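PDB 3BJV: RmpA from Streptococcus mutans, which probably relays phosphoryl groups as the IIA component of a phosphotransferase system that takes up and phosphorylates ascorbate. Local coordinates for residues Gln76-Ser81 against Ala104-Lys109. Residues are numbered along the deposited sequence; the frame is centred on the assembly and turned at random.
Sequences QRDAFS and AATSSK
Both carboxylate oxygens of Asp-78 are held by Thr-106, where strand 96-104 of the EIIA type 2 three-layer sandwich gives way to the loop leading into helix 108-123. Asp-78 OD1 accepts Thr-106 N at 2.7 Å, and Asp-78 OD2 takes the hydroxyl Thr-106 OG1 at 3.1 Å. Both donors arrive on the syn sides but out of the carboxylate plane, the amide by 34°. CG of Asp-78 stands anti to its carbonyl carbon (chi1 -70°), beside the backbone N, and the short chain then reaches the amide of Thr-106. The hydroxyl of Thr-106 adds a second donor, while the beta-branch also gives the methyl Thr-106 CG2, which packs on CA of Arg-77 at 3.8 Å.

Next along the strands, Ala-79 and Ala-104 form an antiparallel hydrogen-bonded pair, Ala-79 N to Ala-104 O at 2.8 Å and Ala-104 N to Ala-79 O at 2.7 Å. Their methyls share one face of the sheet and suit this buried place, touching Ala-38 and Val-39 respectively. Past the loop, Ser-107 is the N-cap, its OG accepting the N of Ile-110, a residue that Asp-78 also touches. Besides receiving the amide of Ala-79, Ala-104 O meets CA of Asp-78 in a CA-H...O contact of 2.9 Å.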
loop_
_atom_site.group_PDB
_atom_site.type_symbol
_atom_site.label_atom_id
_atom_site.label_comp_id
_atom_site.label_asym_id
_atom_site.label_seq_id
_atom_site.Cartn_x
_atom_site.Cartn_y
_atom_site.Cartn_z
ATOM N N GLN A 76 -11.183 -9.863 13.619
ATOM C CA GLN A 76 -11.638 -11.240 13.564
ATOM C C GLN A 76 -11.567 -11.738 12.170
ATOM O O GLN A 76 -11.236 -12.869 11.921
ATOM C CB GLN A 76 -13.109 -11.372 13.947
ATOM C CG GLN A 76 -13.541 -10.628 15.218
ATOM C CD GLN A 76 -13.334 -11.443 16.439
ATOM O OE1 GLN A 76 -12.278 -12.081 16.605
ATOM N NE2 GLN A 76 -14.331 -11.445 17.328
ATOM N N ARG A 77 -11.954 -10.901 11.234
ATOM C CA ARG A 77 -11.870 -11.327 9.859
ATOM C C ARG A 77 -11.677 -10.143 8.915
ATOM O O ARG A 77 -11.921 -8.987 9.301
ATOM C CB ARG A 77 -13.106 -12.161 9.493
ATOM C CG ARG A 77 -14.375 -11.399 9.528
ATOM C CD ARG A 77 -15.482 -12.295 9.037
ATOM N NE ARG A 77 -16.538 -11.489 8.424
ATOM C CZ ARG A 77 -17.669 -11.178 9.052
ATOM N NH1 ARG A 77 -17.880 -11.636 10.318
ATOM N NH2 ARG A 77 -18.586 -10.445 8.405
ATOM N N ASP A 78 -11.206 -10.467 7.702
ATOM C CA ASP A 78 -10.887 -9.463 6.650
ATOM C C ASP A 78 -12.184 -8.769 6.189
ATOM O O ASP A 78 -13.166 -9.419 5.952
ATOM C CB ASP A 78 -10.195 -10.130 5.456
ATOM C CG ASP A 78 -8.824 -10.584 5.775
ATOM O OD1 ASP A 78 -7.947 -9.765 6.181
ATOM O OD2 ASP A 78 -8.607 -11.791 5.650
ATOM N N ALA A 79 -12.209 -7.454 6.127
ATOM C CA ALA A 79 -13.466 -6.758 5.735
ATOM C C ALA A 79 -13.141 -5.346 5.439
ATOM O O ALA A 79 -12.049 -4.887 5.803
ATOM C CB ALA A 79 -14.524 -6.841 6.845
ATOM N N PHE A 80 -14.083 -4.685 4.775
ATOM C CA PHE A 80 -13.995 -3.301 4.400
ATOM C C PHE A 80 -15.330 -2.632 4.671
ATOM O O PHE A 80 -16.346 -3.290 4.624
ATOM C CB PHE A 80 -13.768 -3.156 2.890
ATOM C CG PHE A 80 -12.540 -3.815 2.365
ATOM C CD1 PHE A 80 -12.594 -5.109 1.839
ATOM C CD2 PHE A 80 -11.327 -3.118 2.305
ATOM C CE1 PHE A 80 -11.453 -5.711 1.316
ATOM C CE2 PHE A 80 -10.160 -3.719 1.739
ATOM C CZ PHE A 80 -10.240 -4.989 1.241
ATOM N N SER A 81 -15.310 -1.311 4.907
ATOM C CA SER A 81 -16.501 -0.498 4.781
ATOM C C SER A 81 -16.231 0.763 3.913
ATOM O O SER A 81 -15.118 1.088 3.589
ATOM C CB SER A 81 -16.995 -0.078 6.148
ATOM O OG SER A 81 -16.127 0.916 6.650
ATOM N N ALA A 104 -10.252 -3.861 7.491
ATOM C CA ALA A 104 -9.793 -4.874 8.461
ATOM C C ALA A 104 -9.053 -6.029 7.800
ATOM O O ALA A 104 -9.694 -6.827 7.081
ATOM C CB ALA A 104 -10.964 -5.414 9.293
ATOM N N ALA A 105 -7.745 -6.143 8.071
ATOM C CA ALA A 105 -6.886 -7.199 7.520
ATOM C C ALA A 105 -6.338 -8.131 8.601
ATOM O O ALA A 105 -5.873 -7.677 9.645
ATOM C CB ALA A 105 -5.696 -6.591 6.703
ATOM N N THR A 106 -6.351 -9.429 8.347
ATOM C CA THR A 106 -5.895 -10.384 9.370
ATOM C C THR A 106 -4.356 -10.533 9.459
ATOM O O THR A 106 -3.831 -11.183 10.384
ATOM C CB THR A 106 -6.560 -11.751 9.203
ATOM O OG1 THR A 106 -6.404 -12.189 7.842
ATOM C CG2 THR A 106 -8.057 -11.684 9.607
ATOM N N SER A 107 -3.642 -9.909 8.525
ATOM C CA SER A 107 -2.178 -9.913 8.515
ATOM C C SER A 107 -1.687 -8.785 7.618
ATOM O O SER A 107 -2.417 -8.366 6.699
ATOM C CB SER A 107 -1.644 -11.235 7.995
ATOM O OG SER A 107 -1.717 -11.272 6.584
ATOM N N SER A 108 -0.462 -8.298 7.875
ATOM C CA SER A 108 0.179 -7.296 7.023
ATOM C C SER A 108 0.332 -7.797 5.595
ATOM O O SER A 108 0.321 -7.011 4.679
ATOM C CB SER A 108 1.549 -6.890 7.579
ATOM O OG SER A 108 2.529 -7.971 7.491
ATOM N N LYS A 109 0.448 -9.104 5.401
ATOM C CA LYS A 109 0.613 -9.649 4.080
ATOM C C LYS A 109 -0.619 -9.393 3.225
ATOM O O LYS A 109 -0.491 -8.981 2.061
ATOM C CB LYS A 109 0.995 -11.146 4.126
ATOM C CG LYS A 109 2.405 -11.339 4.632
ATOM C CD LYS A 109 2.879 -12.793 4.665
ATOM C CE LYS A 109 3.970 -12.914 5.766
ATOM N NZ LYS A 109 3.304 -12.843 7.131
#